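Local coordinates for prolyl 4-hydroxylase alpha subunit Fe(2+) 2OG dioxygenase domain-containing protein (Burkholderia ambifaria, PDB 3W20) that probably acts as an N-substituted L-amino acid dioxygenase of the 2-oxoglutarate-dependent family, with a zinc ion held in its metal site in this crystal, at residues Y143-A148 and T252-T257; A191-W196 and H246-C251. All coordinates share one frame; numbering follows the deposited sequence.

Contact 1 of 2, residues Y143-A148 and T252-T257; sequences YEPFEA and TSTRRT
Two residues of the 2-oxoglutarate site, Y143 and R255, meet in a cation-pi contact. R255 CZ lies 4.7 Å from the centroid of the Y143 ring, over its face. NH1 makes the approach, offset toward the rim, and comes within 3.2 Å of Y143 CE2. The guanidinium is not stacked flat: the two planes are 65° apart. The R255 side chain leaves with CG anti to the backbone N (chi1 -176°) and stays extended to NE, running beside the tyrosine in the same direction. T257 CG2 sits over the centre of one guanidinium face. T257 OG1 lies at the edge of the Y143 ring, in its plane, 3.5 Å from CE2. This OG1 is buried and has no partner in the model; 2-oxoglutarate, which T257 also binds, is absent from this chain.

In the backbone, Y143 and R255 form an antiparallel hydrogen-bonded pair. It lies where strands 139-143 and 255-265 join in the double-stranded beta-helix fold of these dioxygenases. Y143 N bonds to R255 O at 2.9 Å, and R255 N to Y143 O at 3.1 Å. From strand 178-185, F181 touches R255 and T183 touches T257.

Past the pair, the chains stay together through side chains. T254 OG1 donates to E144 OE1 at 2.7 Å, on the syn side of the carboxylate, somewhat out of its plane. The glutamate chain points away at its root and bends at chi2 (-66°), which turns CD back toward the threonine. P145 lays its ring against the residues just before strand 255-265, with CG 3.4 Å from T252 O and CD near T254 N. The S253 hydroxyl is hydrogen-bonded to the backbone N of D188.

Contact 2 of 2, residues A191-W196 and H246-C251; sequences AGMVMW and HAIERC. With ZN (zinc ion), chain C.
H246 CG stands between its own backbone N and carbonyl carbon (chi1 53°), while M193 CG is anti to its N and the M193 chain bends at chi3 (131°), which sets CE against the histidine. Both side chains lie on the same face of the sheet as I248 and M195. M193 is a selenomethionine; its chain crosses H246 obliquely, with CE 3.7 Å from H246 CB and close to H246 CG. The selenium lies oblique to the imidazole. M193 CB and CG also rest on I248 CD1.

Strands 193-196 and 246-248 run antiparallel, their axes 171° apart. V194 and A247 form the hydrogen-bonded pair: V194 N to A247 O at 3.0 Å and A247 N to V194 O at 2.9 Å. M193 with I248 and M195 with H246 are the non-hydrogen-bonded pairs on either side. W196 turns its ring edge to strand 246-248, with CZ3 3.9 Å from A247 CB.

Beyond the strands, G192 and E249 are tied twice. E249 N donates to G192 O. G192 N donates back to E249 OE1 at 2.7 Å, from above the carboxylate plane. The same OE1 forms a salt bridge with K231. A191 CB packs on C251 SG at 3.6 Å.

H246 NE2 binds the zinc ion at 2.1 Å. H155 and D157 complete the protein ligands, the two-histidine, one-carboxylate facial triad of this family. The bond from ND1 to N244 O and the zinc bond at NE2 together fix the ring's rotation. The ND1 bond also implies a proton on ND1, leaving the NE2 lone pair for the metal, and would probably make NE2 a stronger donor.

In the fold
Both contacts are partly buried, but contact 2 has more buried residues and contact 1 more exposed ones. Contact 2 belongs to the three-stranded sheet; contact 1 sits where two strands of the larger mixed sheet meet loops. The chain from H246 to T257 serves both, passing from strand 246-248 into strand 255-265. Their centres are 11 Å apart, and R255 NH1 reaches I248 CG2 while P145 CB meets C251 O. Contact 2 has three paired residues on each strand, apolar packing and a metal ligand. Contact 1 has a single paired position and relies more on charged and hydroxyl side chains. It holds three 2-oxoglutarate-site residues, and the nearest Y143 side-chain atom is about 7 Å from the zinc ion.

Contact 1 of 2, residues Y143-A148 and T252-T257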
ATOM      1  N   TYR A 143     -14.160 -20.454   9.132  1.00 31.77           N
ATOM      2  CA  TYR A 143     -13.512 -21.039  10.319  1.00 33.17           C
ATOM      3  C   TYR A 143     -13.631 -22.567  10.112  1.00 36.46           C
ATOM      4  O   TYR A 143     -14.744 -23.076  10.201  1.00 36.73           O
ATOM      5  CB  TYR A 143     -14.264 -20.621  11.591  1.00 30.55           C
ATOM      6  CG  TYR A 143     -14.146 -19.127  11.871  1.00 36.07           C
ATOM      7  CD1 TYR A 143     -13.125 -18.638  12.678  1.00 28.72           C
ATOM      8  CD2 TYR A 143     -15.024 -18.203  11.280  1.00 30.76           C
ATOM      9  CE1 TYR A 143     -12.962 -17.280  12.933  1.00 33.39           C
ATOM     10  CE2 TYR A 143     -14.859 -16.838  11.514  1.00 33.04           C
ATOM     11  CZ  TYR A 143     -13.848 -16.380  12.353  1.00 31.36           C
ATOM     12  OH  TYR A 143     -13.661 -15.044  12.606  1.00 35.76           O
ATOM     13  N   GLU A 144     -12.525 -23.259   9.773  1.00 39.29           N
ATOM     14  CA  GLU A 144     -12.532 -24.756   9.667  1.00 46.11           C
ATOM     15  C   GLU A 144     -12.204 -25.346  11.040  1.00 44.90           C
ATOM     16  O   GLU A 144     -11.431 -24.733  11.799  1.00 43.43           O
ATOM     17  CB  GLU A 144     -11.550 -25.312   8.621  1.00 48.50           C
ATOM     18  CG  GLU A 144     -11.796 -24.911   7.159  1.00 55.92           C
ATOM     19  CD  GLU A 144     -13.090 -25.464   6.535  1.00 59.37           C
ATOM     20  OE1 GLU A 144     -13.888 -26.140   7.224  1.00 62.41           O
ATOM     21  OE2 GLU A 144     -13.330 -25.203   5.330  1.00 56.09           O
ATOM     22  N   PRO A 145     -12.813 -26.498  11.381  1.00 44.07           N
ATOM     23  CA  PRO A 145     -12.538 -27.244  12.607  1.00 44.34           C
ATOM     24  C   PRO A 145     -11.054 -27.264  12.997  1.00 44.06           C
ATOM     25  O   PRO A 145     -10.212 -27.598  12.180  1.00 38.84           O
ATOM     26  CB  PRO A 145     -13.005 -28.647  12.241  1.00 46.90           C
ATOM     27  CG  PRO A 145     -14.188 -28.391  11.364  1.00 43.87           C
ATOM     28  CD  PRO A 145     -13.926 -27.114  10.629  1.00 45.16           C
ATOM     29  N   PHE A 146     -10.765 -26.909  14.245  1.00 41.89           N
ATOM     30  CA  PHE A 146      -9.400 -26.779  14.747  1.00 42.75           C
ATOM     31  C   PHE A 146      -9.487 -27.303  16.164  1.00 44.23           C
ATOM     32  O   PHE A 146     -10.261 -26.771  16.967  1.00 41.14           O
ATOM     33  CB  PHE A 146      -8.956 -25.290  14.670  1.00 44.38           C
ATOM     34  CG  PHE A 146      -7.533 -25.021  15.114  1.00 49.67           C
ATOM     35  CD1 PHE A 146      -6.483 -25.849  14.732  1.00 47.72           C
ATOM     36  CD2 PHE A 146      -7.243 -23.889  15.895  1.00 48.99           C
ATOM     37  CE1 PHE A 146      -5.185 -25.579  15.146  1.00 51.52           C
ATOM     38  CE2 PHE A 146      -5.950 -23.601  16.310  1.00 47.31           C
ATOM     39  CZ  PHE A 146      -4.915 -24.454  15.934  1.00 53.38           C
ATOM     40  N   GLU A 147      -8.762 -28.381  16.472  1.00 41.68           N
ATOM     41  CA  GLU A 147      -8.805 -28.964  17.823  1.00 43.92           C
ATOM     42  C   GLU A 147      -7.794 -28.250  18.733  1.00 45.45           C
ATOM     43  O   GLU A 147      -6.651 -28.668  18.840  1.00 53.21           O
ATOM     44  CB  GLU A 147      -8.581 -30.498  17.803  1.00 46.91           C
ATOM     45  CG  GLU A 147      -9.305 -31.255  18.928  1.00 51.68           C
ATOM     46  CD  GLU A 147      -8.791 -32.684  19.119  1.00 59.39           C
ATOM     47  OE1 GLU A 147      -8.995 -33.538  18.216  1.00 53.79           O
ATOM     48  OE2 GLU A 147      -8.184 -32.970  20.185  1.00 57.33           O
ATOM     49  N   ALA A 148      -8.236 -27.162  19.373  1.00 41.58           N
ATOM     50  CA  ALA A 148      -7.418 -26.344  20.278  1.00 37.68           C
ATOM     51  C   ALA A 148      -8.340 -25.771  21.397  1.00 42.32           C
ATOM     52  O   ALA A 148      -9.578 -25.900  21.309  1.00 41.13           O
ATOM     53  CB  ALA A 148      -6.721 -25.206  19.487  1.00 35.90           C
ATOM     54  N   THR A 252     -16.664 -27.483  15.563  1.00 32.98           N
ATOM     55  CA  THR A 252     -16.673 -28.915  15.161  1.00 36.52           C
ATOM     56  C   THR A 252     -16.943 -29.063  13.681  1.00 40.00           C
ATOM     57  O   THR A 252     -16.591 -30.093  13.085  1.00 37.26           O
ATOM     58  CB  THR A 252     -17.656 -29.783  15.953  1.00 36.38           C
ATOM     59  OG1 THR A 252     -18.999 -29.278  15.849  1.00 36.44           O
ATOM     60  CG2 THR A 252     -17.205 -29.932  17.416  1.00 39.48           C
ATOM     61  N   SER A 253     -17.583 -28.059  13.071  1.00 34.71           N
ATOM     62  CA  SER A 253     -17.719 -28.055  11.605  1.00 34.82           C
ATOM     63  C   SER A 253     -17.601 -26.618  11.099  1.00 37.81           C
ATOM     64  O   SER A 253     -17.424 -25.674  11.896  1.00 34.87           O
ATOM     65  CB  SER A 253     -19.031 -28.682  11.173  1.00 33.21           C
ATOM     66  OG  SER A 253     -20.150 -28.050  11.775  1.00 35.36           O
ATOM     67  N   THR A 254     -17.718 -26.450   9.786  1.00 35.64           N
ATOM     68  CA  THR A 254     -17.532 -25.130   9.183  1.00 32.61           C
ATOM     69  C   THR A 254     -18.479 -24.034   9.743  1.00 26.81           C
ATOM     70  O   THR A 254     -19.720 -24.197   9.792  1.00 25.39           O
ATOM     71  CB  THR A 254     -17.563 -25.205   7.634  1.00 31.85           C
ATOM     72  OG1 THR A 254     -16.630 -26.224   7.197  1.00 35.79           O
ATOM     73  CG2 THR A 254     -17.129 -23.853   7.041  1.00 27.62           C
ATOM     74  N   ARG A 255     -17.849 -22.899  10.100  1.00 28.32           N
ATOM     75  CA  ARG A 255     -18.570 -21.689  10.549  1.00 29.52           C
ATOM     76  C   ARG A 255     -18.236 -20.614   9.495  1.00 27.41           C
ATOM     77  O   ARG A 255     -17.076 -20.475   9.114  1.00 30.68           O
ATOM     78  CB  ARG A 255     -18.089 -21.287  11.953  1.00 26.26           C
ATOM     79  CG  ARG A 255     -18.797 -20.091  12.615  1.00 27.57           C
ATOM     80  CD  ARG A 255     -18.121 -19.830  13.952  1.00 27.66           C
ATOM     81  NE  ARG A 255     -18.584 -18.602  14.624  1.00 28.49           N
ATOM     82  CZ  ARG A 255     -17.910 -17.436  14.668  1.00 28.78           C
ATOM     83  NH1 ARG A 255     -16.700 -17.286  14.119  1.00 31.00           N
ATOM     84  NH2 ARG A 255     -18.448 -16.412  15.343  1.00 30.68           N
ATOM     85  N   ARG A 256     -19.247 -19.910   8.984  1.00 23.08           N
ATOM     86  CA  ARG A 256     -18.940 -18.773   8.113  1.00 24.36           C
ATOM     87  C   ARG A 256     -19.506 -17.479   8.691  1.00 20.76           C
ATOM     88  O   ARG A 256     -20.649 -17.478   9.132  1.00 21.47           O
ATOM     89  CB  ARG A 256     -19.524 -19.028   6.718  1.00 26.52           C
ATOM     90  CG  ARG A 256     -18.697 -20.071   5.976  1.00 30.15           C
ATOM     91  CD  ARG A 256     -19.221 -20.289   4.588  1.00 32.18           C
ATOM     92  NE  ARG A 256     -20.590 -20.757   4.597  1.00 31.42           N
ATOM     93  CZ  ARG A 256     -21.470 -20.360   3.711  1.00 31.78           C
ATOM     94  NH1 ARG A 256     -21.085 -19.499   2.772  1.00 36.90           N
ATOM     95  NH2 ARG A 256     -22.702 -20.801   3.762  1.00 30.17           N
ATOM     96  N   THR A 257     -18.689 -16.415   8.672  1.00 20.84           N
ATOM     97  CA  THR A 257     -19.118 -15.055   9.092  1.00 21.68           C
ATOM     98  C   THR A 257     -18.575 -14.041   8.080  1.00 19.63           C
ATOM     99  O   THR A 257     -17.662 -14.373   7.278  1.00 23.55           O
ATOM    100  CB  THR A 257     -18.600 -14.661  10.514  1.00 20.57           C
ATOM    101  OG1 THR A 257     -17.204 -14.509  10.431  1.00 21.44           O
ATOM    102  CG2 THR A 257     -18.917 -15.784  11.539  1.00 23.20           C
TER

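Contact 2 of 2, residues A191-W196 and H246-C251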
ATOM      1  N   ALA A 191     -20.433 -23.255  18.069  1.00 30.84           N
ATOM      2  CA  ALA A 191     -19.277 -22.453  18.541  1.00 27.04           C
ATOM      3  C   ALA A 191     -19.599 -20.982  18.583  1.00 23.19           C
ATOM      4  O   ALA A 191     -20.088 -20.403  17.586  1.00 22.76           O
ATOM      5  CB  ALA A 191     -18.073 -22.649  17.650  1.00 25.71           C
ATOM      6  N   GLY A 192     -19.280 -20.336  19.696  1.00 20.28           N
ATOM      7  CA  GLY A 192     -19.634 -18.919  19.736  1.00 19.64           C
ATOM      8  C   GLY A 192     -18.426 -18.141  20.202  1.00 21.59           C
ATOM      9  O   GLY A 192     -17.338 -18.467  19.838  1.00 21.37           O
HETATM   10  N   MSE A 193     -18.660 -17.089  20.991  1.00 20.40           N
HETATM   11  CA  MSE A 193     -17.620 -16.103  21.368  1.00 18.57           C
HETATM   12  C   MSE A 193     -17.664 -15.884  22.845  1.00 17.97           C
HETATM   13  O   MSE A 193     -18.773 -15.719  23.415  1.00 19.67           O
HETATM   14  CB  MSE A 193     -17.874 -14.767  20.616  1.00 21.03           C
HETATM   15  CG  MSE A 193     -16.699 -13.857  20.920  1.00 23.62           C
HETATM   16 SE   MSE A 193     -17.137 -12.192  19.866  1.00 35.46          SE
HETATM   17  CE  MSE A 193     -16.870 -10.919  21.206  1.00 25.05           C
ATOM     18  N   VAL A 194     -16.514 -15.835  23.479  1.00 16.92           N
ATOM     19  CA  VAL A 194     -16.440 -15.439  24.873  1.00 16.71           C
ATOM     20  C   VAL A 194     -15.757 -14.027  24.883  1.00 16.65           C
ATOM     21  O   VAL A 194     -14.803 -13.778  24.141  1.00 15.69           O
ATOM     22  CB  VAL A 194     -15.614 -16.421  25.684  1.00 19.12           C
ATOM     23  CG1 VAL A 194     -15.523 -15.920  27.095  1.00 20.42           C
ATOM     24  CG2 VAL A 194     -16.351 -17.768  25.632  1.00 22.73           C
HETATM   25  N   MSE A 195     -16.260 -13.129  25.728  1.00 14.99           N
HETATM   26  CA  MSE A 195     -15.708 -11.770  25.803  1.00 12.87           C
HETATM   27  C   MSE A 195     -15.479 -11.499  27.310  1.00 15.31           C
HETATM   28  O   MSE A 195     -16.439 -11.633  28.137  1.00 15.74           O
HETATM   29  CB  MSE A 195     -16.728 -10.773  25.129  1.00 14.87           C
HETATM   30  CG  MSE A 195     -16.149  -9.420  25.432  1.00 16.12           C
HETATM   31 SE   MSE A 195     -17.348  -8.120  24.453  1.00 29.25          SE
HETATM   32  CE  MSE A 195     -18.893  -8.033  25.426  1.00 21.02           C
ATOM     33  N   TRP A 196     -14.210 -11.163  27.701  1.00 13.21           N
ATOM     34  CA  TRP A 196     -13.947 -10.819  29.055  1.00 14.65           C
ATOM     35  C   TRP A 196     -13.867  -9.326  29.355  1.00 15.83           C
ATOM     36  O   TRP A 196     -13.554  -8.503  28.475  1.00 13.89           O
ATOM     37  CB  TRP A 196     -12.600 -11.389  29.451  1.00 15.84           C
ATOM     38  CG  TRP A 196     -12.511 -12.921  29.453  1.00 19.32           C
ATOM     39  CD1 TRP A 196     -12.648 -13.789  30.550  1.00 21.19           C
ATOM     40  CD2 TRP A 196     -12.217 -13.796  28.317  1.00 19.26           C
ATOM     41  NE1 TRP A 196     -12.457 -15.099  30.158  1.00 21.70           N
ATOM     42  CE2 TRP A 196     -12.173 -15.176  28.857  1.00 20.93           C
ATOM     43  CE3 TRP A 196     -11.878 -13.593  27.014  1.00 21.07           C
ATOM     44  CZ2 TRP A 196     -11.922 -16.270  28.034  1.00 21.78           C
ATOM     45  CZ3 TRP A 196     -11.639 -14.703  26.185  1.00 24.38           C
ATOM     46  CH2 TRP A 196     -11.613 -16.005  26.706  1.00 22.75           C
ATOM     47  N   HIS A 246     -11.330 -11.285  23.755  1.00 14.06           N
ATOM     48  CA  HIS A 246     -12.365 -12.259  23.363  1.00 14.95           C
ATOM     49  C   HIS A 246     -11.824 -13.391  22.544  1.00 18.18           C
ATOM     50  O   HIS A 246     -10.750 -13.257  21.985  1.00 19.21           O
ATOM     51  CB  HIS A 246     -13.455 -11.536  22.515  1.00 16.71           C
ATOM     52  CG  HIS A 246     -12.931 -10.758  21.324  1.00 16.84           C
ATOM     53  ND1 HIS A 246     -12.382  -9.510  21.430  1.00 18.20           N
ATOM     54  CD2 HIS A 246     -12.970 -11.073  19.986  1.00 19.36           C
ATOM     55  CE1 HIS A 246     -12.044  -9.070  20.170  1.00 17.99           C
ATOM     56  NE2 HIS A 246     -12.447 -10.027  19.280  1.00 19.37           N
ATOM     57  N   ALA A 247     -12.617 -14.447  22.321  1.00 19.42           N
ATOM     58  CA  ALA A 247     -12.049 -15.620  21.630  1.00 21.25           C
ATOM     59  C   ALA A 247     -13.199 -16.344  21.034  1.00 23.91           C
ATOM     60  O   ALA A 247     -14.282 -16.284  21.601  1.00 21.29           O
ATOM     61  CB  ALA A 247     -11.351 -16.499  22.688  1.00 24.22           C
ATOM     62  N   ILE A 248     -13.001 -16.998  19.894  1.00 23.79           N
ATOM     63  CA  ILE A 248     -14.077 -17.800  19.246  1.00 21.82           C
ATOM     64  C   ILE A 248     -13.814 -19.286  19.708  1.00 19.53           C
ATOM     65  O   ILE A 248     -12.670 -19.752  19.662  1.00 20.92           O
ATOM     66  CB  ILE A 248     -14.020 -17.710  17.677  1.00 24.13           C
ATOM     67  CG1 ILE A 248     -14.265 -16.283  17.175  1.00 24.05           C
ATOM     68  CG2 ILE A 248     -15.111 -18.584  17.066  1.00 26.63           C
ATOM     69  CD1 ILE A 248     -15.543 -15.696  17.777  1.00 22.77           C
ATOM     70  N   GLU A 249     -14.862 -19.989  20.144  1.00 21.47           N
ATOM     71  CA  GLU A 249     -14.695 -21.332  20.654  1.00 24.37           C
ATOM     72  C   GLU A 249     -14.265 -22.267  19.509  1.00 24.00           C
ATOM     73  O   GLU A 249     -14.669 -22.054  18.375  1.00 23.74           O
ATOM     74  CB  GLU A 249     -16.006 -21.896  21.179  1.00 29.83           C
ATOM     75  CG  GLU A 249     -16.745 -21.193  22.272  1.00 33.57           C
ATOM     76  CD  GLU A 249     -18.007 -21.987  22.510  1.00 36.08           C
ATOM     77  OE1 GLU A 249     -19.079 -21.517  22.069  1.00 32.83           O
ATOM     78  OE2 GLU A 249     -17.903 -23.146  23.018  1.00 37.55           O
ATOM     79  N   ARG A 250     -13.493 -23.298  19.836  1.00 27.87           N
ATOM     80  CA  ARG A 250     -13.340 -24.454  18.936  1.00 30.99           C
ATOM     81  C   ARG A 250     -14.621 -24.775  18.106  1.00 25.64           C
ATOM     82  O   ARG A 250     -15.718 -24.950  18.683  1.00 30.33           O
ATOM     83  CB  ARG A 250     -12.936 -25.676  19.779  1.00 32.95           C
ATOM     84  CG  ARG A 250     -13.696 -26.916  19.322  1.00 41.96           C
ATOM     85  CD  ARG A 250     -12.851 -28.111  18.951  1.00 46.73           C
ATOM     86  NE  ARG A 250     -12.780 -29.079  20.038  1.00 48.30           N
ATOM     87  CZ  ARG A 250     -11.944 -28.968  21.069  1.00 52.10           C
ATOM     88  NH1 ARG A 250     -11.142 -27.908  21.163  1.00 41.56           N
ATOM     89  NH2 ARG A 250     -11.916 -29.907  22.008  1.00 42.48           N
ATOM     90  N   CYS A 251     -14.524 -24.874  16.784  1.00 27.06           N
ATOM     91  CA  CYS A 251     -15.688 -25.298  15.968  1.00 29.88           C
ATOM     92  C   CYS A 251     -15.549 -26.793  15.630  1.00 27.35           C
ATOM     93  O   CYS A 251     -14.430 -27.229  15.383  1.00 32.84           O
ATOM     94  CB  CYS A 251     -15.795 -24.517  14.655  1.00 30.70           C
ATOM     95  SG  CYS A 251     -15.629 -22.726  15.011  1.00 33.31           S
TER
HETATM   96 ZN    ZN C 301     -11.506  -9.830  17.369  0.50 18.19          ZN